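TRAP solute Binding Protein (Uncultured marine bacterium, PDB 5I7I) probably serves as the solute-binding protein of a TRAP transporter, capturing aromatic acids such as 3-hydroxybenzoate for uptake into the cell. Local coordinates at residues A[27-33]-A[85-91]; A[193-198]-A[217-221]; A[158-162]-A[301-305]; A[101-105]-A[120-125]; A[163-169]-A[182-188]. All blocks are in the same frame, centred on the assembly; numbering follows the deposited sequence.

Following the chain from the N terminus, contact 1 first closes the stretch from 27 to 91, pairing two parallel strands of the five-stranded sheet. Contact 4 then closes a short loop, folding 101-105 back onto helix 114-126. The longest closure is contact 3, in which the turn at 158-162 meets helix 297-320. Nested inside it, one after the other, lie contact 5, a strand pair at the edge of the six-stranded sheet, and contact 2, two short helices; none of the five cross. Contact 5 touches both contact 3 and contact 2, through Leu162 and Val193 respectively. Contacts 1 and 5, one from each sheet, both reach the bound 3-hydroxybenzoate.

Contact 1 (A[27-33]-A[85-91]); sequences LKFHSFP and VDIVWTV. With 3HB (3-hydroxybenzoic acid), chain C.
Phe29 with Ile87 and His30 with Val88 are the paired residues of two neighbouring parallel strands, 25-31 and 87-91, inside the five-stranded mixed sheet. His30 N bonds to Ile87 O at 2.9 Å. Just before the second strand, Asp86 stands in for a carbonyl: its OD2 accepts Lys28 N at 2.8 Å through the lone pair anti to the other oxygen, with an almost straight N-H...O angle of 175°. Lys28 O in turn takes both Asp86 N (2.9 Å) and Ile87 N (3.0 Å), so side chain and backbone of Asp86 together hold Lys28 where the second strand begins. On the face bearing Phe29, Ile87 and Trp89, the phenyl ring presents its edge: Phe29 CD1 lies 3.6 Å from Ile87 CG2, and its CZ meets Trp89 CB. Phe29 and Trp89 both hold CG anti to the backbone N (chi1 169° and -178°), which lays the two side chains alongside each other. Ser31 is small enough to sit at the indole edge while its OG donates to Trp89 O at 2.7 Å. Beyond it, Phe32 CZ and Pro33 CG pack against Trp89 CZ3. Trp89 CH2 reaches C5 of 3-hydroxybenzoate at 3.8 Å and Val91 CG2 reaches C6 at 3.9 Å. Backbone groups, Asp86 and Ser31 OG take up the polar bonding between the strands, while Trp89, Val91 and Phe32 give the ligand ring an apolar wall.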
# COMPACT_ATOMS: atom_id res chain seq x y z
N LEU A 27 -5.95 -2.77 -23.56
CA LEU A 27 -6.37 -2.88 -22.17
C LEU A 27 -6.32 -1.51 -21.51
O LEU A 27 -5.28 -0.84 -21.52
CB LEU A 27 -5.46 -3.82 -21.39
CG LEU A 27 -5.37 -5.23 -21.99
CD1 LEU A 27 -4.32 -6.05 -21.23
CD2 LEU A 27 -6.72 -5.90 -21.96
N LYS A 28 -7.44 -1.10 -20.92
CA LYS A 28 -7.54 0.19 -20.25
C LYS A 28 -7.09 0.05 -18.81
O LYS A 28 -7.71 -0.68 -18.03
CB LYS A 28 -8.99 0.67 -20.27
CG LYS A 28 -9.58 0.88 -21.65
CD LYS A 28 -11.09 1.12 -21.59
CE LYS A 28 -11.71 1.06 -22.96
NZ LYS A 28 -13.20 1.03 -22.88
N PHE A 29 -6.01 0.74 -18.46
CA PHE A 29 -5.52 0.78 -17.09
C PHE A 29 -5.96 2.08 -16.43
O PHE A 29 -5.79 3.16 -17.00
CB PHE A 29 -3.99 0.71 -17.06
CG PHE A 29 -3.41 1.01 -15.71
CD1 PHE A 29 -3.30 0.03 -14.73
CD2 PHE A 29 -3.02 2.30 -15.39
CE1 PHE A 29 -2.79 0.34 -13.49
CE2 PHE A 29 -2.53 2.60 -14.14
CZ PHE A 29 -2.41 1.62 -13.20
N HIS A 30 -6.47 1.97 -15.21
CA HIS A 30 -6.95 3.13 -14.47
C HIS A 30 -6.34 3.15 -13.07
O HIS A 30 -6.25 2.11 -12.41
CB HIS A 30 -8.48 3.08 -14.38
CG HIS A 30 -9.12 4.41 -14.13
ND1 HIS A 30 -10.36 4.54 -13.57
CD2 HIS A 30 -8.70 5.67 -14.41
CE1 HIS A 30 -10.68 5.82 -13.50
NE2 HIS A 30 -9.68 6.53 -14.00
N SER A 31 -5.92 4.33 -12.60
CA SER A 31 -5.44 4.46 -11.23
C SER A 31 -5.55 5.91 -10.80
O SER A 31 -5.84 6.80 -11.61
CB SER A 31 -4.01 3.94 -11.11
OG SER A 31 -3.63 3.80 -9.76
N PHE A 32 -5.32 6.15 -9.51
CA PHE A 32 -5.53 7.46 -8.91
C PHE A 32 -4.30 8.37 -8.84
O PHE A 32 -4.47 9.59 -8.93
CB PHE A 32 -6.18 7.37 -7.51
CG PHE A 32 -5.33 6.67 -6.49
CD1 PHE A 32 -4.39 7.37 -5.73
CD2 PHE A 32 -5.48 5.33 -6.27
CE1 PHE A 32 -3.59 6.71 -4.80
CE2 PHE A 32 -4.69 4.67 -5.35
CZ PHE A 32 -3.75 5.35 -4.61
N PRO A 33 -3.07 7.87 -8.66
CA PRO A 33 -1.94 8.81 -8.56
C PRO A 33 -1.72 9.51 -9.89
O PRO A 33 -2.09 8.98 -10.95
CB PRO A 33 -0.74 7.91 -8.22
CG PRO A 33 -1.33 6.68 -7.66
CD PRO A 33 -2.59 6.49 -8.46
N VAL A 85 -13.12 -0.86 -16.68
CA VAL A 85 -11.74 -0.78 -17.12
C VAL A 85 -11.19 -2.19 -17.02
O VAL A 85 -11.82 -3.08 -16.45
CB VAL A 85 -10.91 0.21 -16.27
CG1 VAL A 85 -11.58 1.58 -16.26
CG2 VAL A 85 -10.70 -0.31 -14.84
N ASP A 86 -9.99 -2.38 -17.55
CA ASP A 86 -9.40 -3.71 -17.62
C ASP A 86 -8.37 -3.99 -16.55
O ASP A 86 -8.21 -5.15 -16.16
CB ASP A 86 -8.76 -3.88 -19.00
CG ASP A 86 -9.77 -3.76 -20.10
OD1 ASP A 86 -10.76 -4.50 -20.05
OD2 ASP A 86 -9.59 -2.90 -20.97
N ILE A 87 -7.63 -2.99 -16.09
CA ILE A 87 -6.56 -3.15 -15.11
C ILE A 87 -6.59 -1.95 -14.18
O ILE A 87 -6.81 -0.82 -14.63
CB ILE A 87 -5.16 -3.25 -15.76
CG1 ILE A 87 -5.13 -4.31 -16.86
CG2 ILE A 87 -4.08 -3.53 -14.70
CD1 ILE A 87 -3.84 -4.30 -17.66
N VAL A 88 -6.36 -2.18 -12.89
CA VAL A 88 -6.19 -1.09 -11.94
C VAL A 88 -5.02 -1.38 -11.02
O VAL A 88 -4.63 -2.53 -10.79
CB VAL A 88 -7.44 -0.78 -11.10
CG1 VAL A 88 -8.60 -0.44 -12.02
CG2 VAL A 88 -7.77 -1.92 -10.18
N TRP A 89 -4.46 -0.29 -10.49
CA TRP A 89 -3.57 -0.32 -9.33
C TRP A 89 -4.23 0.53 -8.26
O TRP A 89 -4.63 1.67 -8.52
CB TRP A 89 -2.19 0.23 -9.68
CG TRP A 89 -1.20 0.18 -8.54
CD1 TRP A 89 -0.31 -0.81 -8.28
CD2 TRP A 89 -0.98 1.18 -7.54
NE1 TRP A 89 0.43 -0.52 -7.17
CE2 TRP A 89 0.04 0.70 -6.70
CE3 TRP A 89 -1.55 2.42 -7.27
CZ2 TRP A 89 0.52 1.44 -5.62
CZ3 TRP A 89 -1.09 3.13 -6.18
CH2 TRP A 89 -0.07 2.64 -5.37
N THR A 90 -4.38 -0.03 -7.06
CA THR A 90 -5.05 0.73 -6.02
C THR A 90 -4.59 0.26 -4.65
O THR A 90 -3.76 -0.64 -4.52
CB THR A 90 -6.56 0.63 -6.20
OG1 THR A 90 -7.18 1.56 -5.32
CG2 THR A 90 -7.07 -0.78 -5.92
N VAL A 91 -5.14 0.90 -3.61
CA VAL A 91 -4.92 0.53 -2.22
C VAL A 91 -6.12 -0.27 -1.75
O VAL A 91 -7.25 0.22 -1.82
CB VAL A 91 -4.70 1.77 -1.33
CG1 VAL A 91 -4.59 1.41 0.14
CG2 VAL A 91 -3.43 2.55 -1.74
C1' 3HB C . -1.39 5.88 0.80
O1' 3HB C . -0.90 6.03 1.95
O2' 3HB C . -2.63 6.05 0.62
C1 3HB C . -0.50 5.57 -0.39
C2 3HB C . 0.83 5.23 -0.17
C3 3HB C . 1.65 4.95 -1.24
C4 3HB C . 1.18 5.03 -2.52
C5 3HB C . -0.16 5.36 -2.74
C6 3HB C . -1.00 5.63 -1.68
O3 3HB C . 2.97 4.61 -1.00

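Contact 2 (A[193-198]-A[217-221]); sequences VAGALS and LHELT
Leu217 slots its CD2 methyl among Val193, Ala194 and Leu197, joining two short helices, 193-198 and 217-220, that pack by apolar side chains over strand 204-207 of the six-stranded mixed sheet. No hydrogen bond crosses between them. Leu217 opens the second helix with CG anti to its carbonyl carbon (chi1 -65°), and the branch it extends brings CD2 to 3.7 Å from Val193 CG1 and 3.9 Å from Ala194 CB. A leucine suits this spot because its methyl can touch three residues of the opposite helix at once. One turn later Leu220 points toward the other helix and straddles it with its fork: CD1 rests 3.7 Å from Ala194 CB, while CD2 lies 3.7 Å from Ser198 OG, and its CB backs onto Leu197 CD1. Ala194, with no more than a methyl, lets both leucines come close to the first helix. Met205, on the strand beneath, touches Val193, Leu197, Leu217 and Thr221 alike and so adds to the apolar layer. Thr221, the first residue to leave helical angles, turns its CG2 to Leu197 CD1 at 4.1 Å. Its beta-branch does double duty there: with chi1 at 59° the hydroxyl folds back to the last turn, and Leu217 O receives Thr221 N at 3.0 Å and Thr221 OG1 at 2.9 Å from opposite faces of its carbonyl plane.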
# COMPACT_ATOMS: atom_id res chain seq x y z
N VAL A 193 -4.38 14.62 0.83
CA VAL A 193 -3.61 14.94 2.03
C VAL A 193 -3.07 16.37 1.97
O VAL A 193 -3.11 17.10 2.97
CB VAL A 193 -2.47 13.93 2.18
CG1 VAL A 193 -1.49 14.37 3.26
CG2 VAL A 193 -3.04 12.57 2.53
N ALA A 194 -2.47 16.76 0.84
CA ALA A 194 -1.82 18.07 0.77
C ALA A 194 -2.82 19.17 1.06
O ALA A 194 -2.53 20.10 1.83
CB ALA A 194 -1.20 18.28 -0.61
N GLY A 195 -4.00 19.10 0.45
CA GLY A 195 -5.00 20.12 0.67
C GLY A 195 -5.46 20.16 2.11
O GLY A 195 -5.68 21.23 2.69
N ALA A 196 -5.63 18.98 2.71
CA ALA A 196 -6.04 18.90 4.11
C ALA A 196 -4.99 19.50 5.03
O ALA A 196 -5.34 20.12 6.04
CB ALA A 196 -6.35 17.45 4.48
N LEU A 197 -3.70 19.35 4.70
CA LEU A 197 -2.64 20.01 5.46
C LEU A 197 -2.70 21.53 5.29
O LEU A 197 -2.62 22.28 6.28
CB LEU A 197 -1.28 19.52 4.99
CG LEU A 197 -0.82 18.13 5.40
CD1 LEU A 197 0.34 17.69 4.53
CD2 LEU A 197 -0.43 18.12 6.89
N SER A 198 -2.75 22.01 4.04
CA SER A 198 -2.65 23.45 3.78
C SER A 198 -3.84 24.20 4.34
O SER A 198 -3.72 25.39 4.67
CB SER A 198 -2.52 23.70 2.27
OG SER A 198 -1.21 23.41 1.79
N LEU A 217 4.40 16.57 -0.60
CA LEU A 217 4.18 16.39 0.83
C LEU A 217 5.45 16.56 1.65
O LEU A 217 5.36 16.81 2.86
CB LEU A 217 3.60 15.00 1.11
CG LEU A 217 2.20 14.80 0.51
CD1 LEU A 217 1.71 13.38 0.69
CD2 LEU A 217 1.19 15.76 1.11
N HIS A 218 6.61 16.41 1.04
CA HIS A 218 7.87 16.65 1.74
C HIS A 218 8.20 18.12 1.85
O HIS A 218 9.12 18.47 2.61
CB HIS A 218 8.98 15.92 1.01
CG HIS A 218 9.21 16.46 -0.35
ND1 HIS A 218 8.23 16.47 -1.32
CD2 HIS A 218 10.30 17.05 -0.89
CE1 HIS A 218 8.72 17.04 -2.42
NE2 HIS A 218 9.97 17.39 -2.18
N GLU A 219 7.49 18.98 1.11
CA GLU A 219 7.54 20.42 1.33
C GLU A 219 6.59 20.85 2.43
O GLU A 219 6.92 21.76 3.20
CB GLU A 219 7.21 21.18 0.03
CG GLU A 219 8.23 20.95 -1.08
CD GLU A 219 7.89 21.68 -2.38
OE1 GLU A 219 6.78 22.22 -2.51
OE2 GLU A 219 8.76 21.72 -3.28
N LEU A 220 5.45 20.18 2.56
CA LEU A 220 4.42 20.57 3.49
C LEU A 220 4.61 19.98 4.88
O LEU A 220 4.00 20.46 5.83
CB LEU A 220 3.05 20.18 2.93
CG LEU A 220 2.68 20.87 1.63
CD1 LEU A 220 1.49 20.20 1.00
CD2 LEU A 220 2.38 22.33 1.87
N THR A 221 5.44 18.94 5.01
CA THR A 221 5.82 18.42 6.31
C THR A 221 7.34 18.39 6.39
O THR A 221 8.00 17.89 5.48
CB THR A 221 5.24 17.03 6.59
OG1 THR A 221 5.66 16.07 5.60
CG2 THR A 221 3.73 17.09 6.67

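Contact 3 (A[158-162]-A[301-305]); sequences SAADL and AEMKA
Met303 buries the most surface here, sending its terminal methyl from helix 297-320 against the start of the turn 158-162. With CG anti to the carbonyl carbon (chi1 -70°) and the chain extended beyond, CE reaches out to 3.7 Å from Ala159 N, lying closer to backbone than to the side chain. The long, unbranched thioether is what allows a helix residue to span to so small a partner. Ala159 is that small partner: its CB points toward the helix and stands 4.4 Å from Met303 CE, and its one methyl lets the two backbones approach. Glu302, the residue before Met303, works through water instead. Its OE2 accepts from two water molecules, one at 2.6 Å and the other at 2.7 Å. The first of these also takes the amide of Ala160 and pairs with Ser158 OG; the second takes the amide of Ala159 at 2.8 Å. A single carboxylate oxygen thereby reaches, through water, the two amides that begin the helical turn, where a negative charge would probably be welcome. The turn itself is drawn together by Asp161 N bonding to Ser158 O at 3.0 Å, and Asp161 forms a salt bridge with Lys157. Met303 also touches Leu181, just after helix 172-180, and Leu162 leans on Ile156 and on Met167 of strand 166-169, so the turn wedges between the long helix and the six-stranded sheet.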
# COMPACT_ATOMS: atom_id res chain seq x y z
N SER A 158 7.71 10.21 20.71
CA SER A 158 7.00 9.21 21.49
C SER A 158 5.52 9.35 21.15
O SER A 158 5.09 10.34 20.56
CB SER A 158 7.20 9.37 23.00
OG SER A 158 6.47 10.48 23.48
N ALA A 159 4.75 8.34 21.56
CA ALA A 159 3.30 8.37 21.37
C ALA A 159 2.66 9.64 21.93
O ALA A 159 1.74 10.20 21.33
CB ALA A 159 2.67 7.14 22.02
N ALA A 160 3.13 10.10 23.09
CA ALA A 160 2.51 11.26 23.72
C ALA A 160 2.58 12.49 22.82
O ALA A 160 1.72 13.37 22.90
CB ALA A 160 3.18 11.55 25.05
N ASP A 161 3.62 12.58 21.97
CA ASP A 161 3.73 13.73 21.07
C ASP A 161 2.62 13.76 20.04
O ASP A 161 2.38 14.81 19.44
CB ASP A 161 5.08 13.75 20.37
CG ASP A 161 6.21 14.03 21.31
OD1 ASP A 161 6.01 14.75 22.32
OD2 ASP A 161 7.33 13.56 21.04
N LEU A 162 1.94 12.64 19.82
CA LEU A 162 0.81 12.60 18.91
C LEU A 162 -0.50 13.02 19.55
O LEU A 162 -1.48 13.21 18.82
CB LEU A 162 0.64 11.19 18.36
CG LEU A 162 1.77 10.72 17.44
CD1 LEU A 162 1.62 9.24 17.20
CD2 LEU A 162 1.76 11.49 16.13
N ALA A 301 9.33 0.79 22.32
CA ALA A 301 8.65 -0.28 23.04
C ALA A 301 7.22 0.11 23.40
O ALA A 301 6.30 -0.72 23.35
CB ALA A 301 9.44 -0.67 24.30
N GLU A 302 7.01 1.37 23.76
CA GLU A 302 5.68 1.85 24.09
C GLU A 302 4.74 1.76 22.88
O GLU A 302 3.58 1.35 23.02
CB GLU A 302 5.81 3.28 24.59
CG GLU A 302 4.52 3.92 24.94
CD GLU A 302 4.76 5.24 25.66
OE1 GLU A 302 4.24 5.39 26.79
OE2 GLU A 302 5.50 6.09 25.12
N MET A 303 5.24 2.13 21.70
CA MET A 303 4.42 2.00 20.50
C MET A 303 4.13 0.54 20.18
O MET A 303 3.00 0.20 19.81
CB MET A 303 5.07 2.67 19.31
CG MET A 303 5.08 4.16 19.43
SD MET A 303 5.25 4.95 17.82
CE MET A 303 5.07 6.66 18.32
N LYS A 304 5.11 -0.35 20.33
CA LYS A 304 4.85 -1.75 20.03
C LYS A 304 3.86 -2.36 21.02
O LYS A 304 3.01 -3.16 20.64
CB LYS A 304 6.15 -2.56 19.98
CG LYS A 304 7.08 -2.09 18.86
CD LYS A 304 8.12 -3.15 18.52
CE LYS A 304 9.03 -2.68 17.41
NZ LYS A 304 10.06 -3.64 16.99
N ALA A 305 3.95 -1.97 22.29
CA ALA A 305 2.99 -2.47 23.27
C ALA A 305 1.58 -2.02 22.93
O ALA A 305 0.63 -2.80 22.99
CB ALA A 305 3.37 -2.01 24.67
O HOH W 1 4.60 8.52 25.18
O HOH W 2 6.16 6.09 22.47

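Contact 4 (A[101-105]-A[120-125]); sequences HLEAF and ALQEYV
Phe105 and Tyr124 meet edge to face: the phenyl edge of Phe105 points into the face of the tyrosine ring, with the planes at 72° and the centroids 4.9 Å apart. The closest atom is Phe105 CE1, seated over the middle of the Tyr124 ring and 3.5 Å from its CG. One face of Phe105 is covered in turn by Leu121, whose CD2 makes a CH-pi contact 3.7 Å from the ring centroid, while Ala120 CB comes up at the ring's edge, 3.8 Å from CE2. A flat ring can thus serve a methyl and an aromatic face at once. Leu102 takes a different route, laying CD2 at the edge of Tyr124 and 3.6 Å from Val125 CG2. Tyr124 holds CG anti to its backbone N (chi1 -176°), which carries the ring across to 101-105, where OH donates to His101 O at 2.7 Å from above the carbonyl plane. Ala104 N reaches that oxygen from the other face, at 3.2 Å. His101 ND1 is hydrogen-bonded to Asp132, and helix 325-339 covers Phe105 and Ala120. Tyr124 pairs a buried hydroxyl with a buried carbonyl, letting a polar group lie inside an otherwise apolar joint.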
# COMPACT_ATOMS: atom_id res chain seq x y z
N HIS A 101 -9.04 -10.39 4.65
CA HIS A 101 -7.81 -11.11 4.96
C HIS A 101 -6.61 -10.19 4.90
O HIS A 101 -5.66 -10.34 5.69
CB HIS A 101 -7.59 -12.26 3.98
CG HIS A 101 -8.52 -13.41 4.14
ND1 HIS A 101 -9.79 -13.42 3.61
CD2 HIS A 101 -8.35 -14.63 4.71
CE1 HIS A 101 -10.38 -14.57 3.90
NE2 HIS A 101 -9.51 -15.33 4.55
N LEU A 102 -6.62 -9.24 3.97
CA LEU A 102 -5.45 -8.41 3.75
C LEU A 102 -5.19 -7.46 4.92
O LEU A 102 -4.06 -6.97 5.06
CB LEU A 102 -5.58 -7.65 2.43
CG LEU A 102 -5.76 -8.54 1.20
CD1 LEU A 102 -5.78 -7.68 -0.07
CD2 LEU A 102 -4.73 -9.62 1.10
N GLU A 103 -6.21 -7.18 5.72
CA GLU A 103 -6.04 -6.33 6.90
C GLU A 103 -4.96 -6.85 7.83
O GLU A 103 -4.35 -6.08 8.58
CB GLU A 103 -7.37 -6.27 7.67
CG GLU A 103 -8.51 -5.61 6.91
CD GLU A 103 -9.82 -5.65 7.66
OE1 GLU A 103 -9.79 -5.93 8.87
OE2 GLU A 103 -10.88 -5.41 7.02
N ALA A 104 -4.72 -8.16 7.85
CA ALA A 104 -3.73 -8.69 8.78
C ALA A 104 -2.36 -8.10 8.50
O ALA A 104 -1.57 -7.90 9.43
CB ALA A 104 -3.66 -10.22 8.70
N PHE A 105 -2.08 -7.80 7.24
CA PHE A 105 -0.78 -7.25 6.88
C PHE A 105 -0.66 -5.79 7.23
O PHE A 105 0.46 -5.25 7.18
CB PHE A 105 -0.51 -7.49 5.40
CG PHE A 105 0.05 -8.84 5.11
CD1 PHE A 105 -0.77 -9.95 4.98
CD2 PHE A 105 1.43 -9.01 5.00
CE1 PHE A 105 -0.23 -11.21 4.72
CE2 PHE A 105 1.96 -10.27 4.75
CZ PHE A 105 1.14 -11.35 4.60
N ALA A 120 5.31 -12.22 0.77
CA ALA A 120 4.41 -12.80 1.77
C ALA A 120 2.96 -12.55 1.39
O ALA A 120 2.14 -13.46 1.42
CB ALA A 120 4.75 -12.22 3.14
N LEU A 121 2.62 -11.30 1.03
CA LEU A 121 1.25 -10.97 0.62
C LEU A 121 0.81 -11.81 -0.56
O LEU A 121 -0.33 -12.31 -0.60
CB LEU A 121 1.15 -9.50 0.24
CG LEU A 121 0.80 -8.57 1.40
CD1 LEU A 121 1.19 -7.15 1.09
CD2 LEU A 121 -0.70 -8.68 1.71
N GLN A 122 1.66 -11.93 -1.58
CA GLN A 122 1.25 -12.68 -2.76
C GLN A 122 1.00 -14.16 -2.43
O GLN A 122 0.01 -14.75 -2.87
CB GLN A 122 2.29 -12.53 -3.87
CG GLN A 122 1.89 -13.26 -5.15
CD GLN A 122 0.68 -12.65 -5.80
OE1 GLN A 122 0.59 -11.43 -5.92
NE2 GLN A 122 -0.25 -13.49 -6.25
N GLU A 123 1.90 -14.79 -1.68
CA GLU A 123 1.68 -16.19 -1.33
C GLU A 123 0.43 -16.34 -0.48
O GLU A 123 -0.33 -17.31 -0.62
CB GLU A 123 2.90 -16.79 -0.61
CG GLU A 123 2.63 -18.24 -0.18
CD GLU A 123 3.83 -18.99 0.33
OE1 GLU A 123 4.96 -18.51 0.21
OE2 GLU A 123 3.63 -20.11 0.85
N TYR A 124 0.19 -15.38 0.41
CA TYR A 124 -1.01 -15.37 1.23
C TYR A 124 -2.27 -15.36 0.37
O TYR A 124 -3.18 -16.17 0.56
CB TYR A 124 -0.92 -14.12 2.09
CG TYR A 124 -1.96 -13.84 3.15
CD1 TYR A 124 -1.98 -14.53 4.35
CD2 TYR A 124 -2.82 -12.75 3.02
CE1 TYR A 124 -2.87 -14.19 5.36
CE2 TYR A 124 -3.73 -12.41 4.01
CZ TYR A 124 -3.73 -13.13 5.19
OH TYR A 124 -4.61 -12.78 6.20
N VAL A 125 -2.31 -14.45 -0.61
CA VAL A 125 -3.42 -14.36 -1.56
C VAL A 125 -3.52 -15.60 -2.44
O VAL A 125 -4.63 -16.02 -2.81
CB VAL A 125 -3.26 -13.07 -2.39
CG1 VAL A 125 -4.15 -13.10 -3.65
CG2 VAL A 125 -3.54 -11.85 -1.52

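Contact 5 (A[163-169]-A[182-188]); sequences NGMKMRG and GATPVGM. With 3HB (3-hydroxybenzoic acid), chain C.
Met188 O is gripped side-on by Arg168, whose NE lies at 2.9 Å and NH2 at 2.8 Å, with the oxygen close to the guanidinium plane. The arginine keeps CG anti to the backbone N (chi1 173°) and bends at chi2, which lets its aliphatic stem pass Met188 CG at 3.7 Å. The two terminal nitrogens also serve the ligand: Arg168 NH1 donates to O1' of 3-hydroxybenzoate at 2.9 Å, and NH2, already bonded to Met188 O, to O2' at 2.7 Å, both hydrogen bonds nearly straight. NH1 also serves Val206 O, so two carbonyls fix the rotation of the group while a flat carboxylate meets its flat edge. Behind it the backbones of strands 166-169 and 184-187 pair in parallel, Gly169 N bonding to Val186 O at 2.9 Å. Met167 CG packs on Ala183 CB, 3.8 Å away on the flank toward helix 172-180. Gly182, with no side chain, ends that helix in a Schellman motif with positive phi, close beside Asn163 OD1. This is a beta-alpha-beta unit at the edge of the six-stranded sheet, with an arginine on its first strand pairing with the ligand carboxylate, as in many TRAP solute-binding proteins.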
# COMPACT_ATOMS: atom_id res chain seq x y z
N ASN A 163 -0.56 13.14 20.88
CA ASN A 163 -1.81 13.53 21.53
C ASN A 163 -2.33 14.83 20.95
O ASN A 163 -1.62 15.83 20.86
CB ASN A 163 -1.60 13.67 23.03
CG ASN A 163 -1.32 12.34 23.72
OD1 ASN A 163 -1.59 11.27 23.17
ND2 ASN A 163 -0.75 12.41 24.92
N GLY A 164 -3.60 14.81 20.57
CA GLY A 164 -4.27 15.98 20.04
C GLY A 164 -3.99 16.25 18.57
O GLY A 164 -4.63 17.13 18.00
N MET A 165 -3.06 15.52 17.95
CA MET A 165 -2.67 15.76 16.57
C MET A 165 -3.62 15.02 15.64
O MET A 165 -3.87 13.82 15.82
CB MET A 165 -1.25 15.26 16.33
CG MET A 165 -0.21 15.96 17.18
SD MET A 165 0.25 17.60 16.58
CE MET A 165 1.30 17.18 15.20
N LYS A 166 -4.16 15.73 14.65
CA LYS A 166 -5.04 15.12 13.67
C LYS A 166 -4.16 14.52 12.59
O LYS A 166 -3.50 15.25 11.84
CB LYS A 166 -6.01 16.15 13.10
CG LYS A 166 -7.00 16.62 14.16
CD LYS A 166 -7.92 17.71 13.69
CE LYS A 166 -7.13 18.93 13.32
NZ LYS A 166 -8.00 20.10 13.10
N MET A 167 -4.14 13.20 12.51
CA MET A 167 -3.17 12.47 11.69
C MET A 167 -3.90 11.63 10.66
O MET A 167 -4.73 10.79 11.01
CB MET A 167 -2.28 11.59 12.58
CG MET A 167 -1.44 12.42 13.53
SD MET A 167 -0.20 13.46 12.68
CE MET A 167 0.97 12.25 12.12
N ARG A 168 -3.57 11.85 9.39
CA ARG A 168 -4.17 11.07 8.31
C ARG A 168 -3.57 9.67 8.24
O ARG A 168 -2.35 9.48 8.35
CB ARG A 168 -3.96 11.77 6.97
CG ARG A 168 -4.39 10.97 5.75
CD ARG A 168 -3.31 10.09 5.16
NE ARG A 168 -3.83 9.39 3.99
CZ ARG A 168 -3.18 8.46 3.29
NH1 ARG A 168 -1.96 8.09 3.62
NH2 ARG A 168 -3.76 7.91 2.23
N GLY A 169 -4.43 8.68 8.00
CA GLY A 169 -4.02 7.37 7.58
C GLY A 169 -4.78 6.94 6.34
O GLY A 169 -5.83 7.51 6.01
N GLY A 182 -2.36 7.44 20.21
CA GLY A 182 -2.74 8.67 20.87
C GLY A 182 -3.23 9.76 19.95
O GLY A 182 -3.67 10.80 20.44
N ALA A 183 -3.17 9.56 18.64
CA ALA A 183 -3.56 10.59 17.70
C ALA A 183 -5.07 10.63 17.51
O ALA A 183 -5.81 9.75 17.94
CB ALA A 183 -2.91 10.34 16.34
N THR A 184 -5.52 11.72 16.88
CA THR A 184 -6.88 11.83 16.39
C THR A 184 -6.86 11.41 14.93
O THR A 184 -6.31 12.15 14.09
CB THR A 184 -7.37 13.26 16.51
OG1 THR A 184 -7.48 13.60 17.90
CG2 THR A 184 -8.74 13.42 15.84
N PRO A 185 -7.38 10.24 14.57
CA PRO A 185 -7.24 9.76 13.20
C PRO A 185 -8.20 10.44 12.23
O PRO A 185 -9.33 10.79 12.58
CB PRO A 185 -7.62 8.28 13.33
CG PRO A 185 -8.59 8.25 14.44
CD PRO A 185 -8.14 9.30 15.42
N VAL A 186 -7.73 10.60 11.00
CA VAL A 186 -8.55 11.04 9.88
C VAL A 186 -8.18 10.15 8.70
O VAL A 186 -6.99 9.94 8.43
CB VAL A 186 -8.29 12.52 9.54
CG1 VAL A 186 -9.26 13.00 8.46
CG2 VAL A 186 -8.42 13.39 10.79
N GLY A 187 -9.16 9.62 7.99
CA GLY A 187 -8.91 8.78 6.83
C GLY A 187 -9.16 9.53 5.54
O GLY A 187 -10.11 10.28 5.43
N MET A 188 -8.27 9.33 4.55
CA MET A 188 -8.52 9.84 3.20
C MET A 188 -7.52 9.25 2.22
O MET A 188 -6.38 8.93 2.62
CB MET A 188 -8.42 11.37 3.15
CG MET A 188 -6.99 11.88 3.35
SD MET A 188 -6.91 13.63 3.74
CE MET A 188 -7.61 13.60 5.39
C1' 3HB C . -1.39 5.88 0.80
O1' 3HB C . -0.90 6.03 1.95
O2' 3HB C . -2.63 6.05 0.62
C1 3HB C . -0.50 5.57 -0.39
C2 3HB C . 0.83 5.23 -0.17
C3 3HB C . 1.65 4.95 -1.24
C4 3HB C . 1.18 5.03 -2.52
C5 3HB C . -0.16 5.36 -2.74
C6 3HB C . -1.00 5.63 -1.68
O3 3HB C . 2.97 4.61 -1.00
O HOH W 3 -7.57 16.29 18.33
O HOH W 4 -5.22 12.67 20.39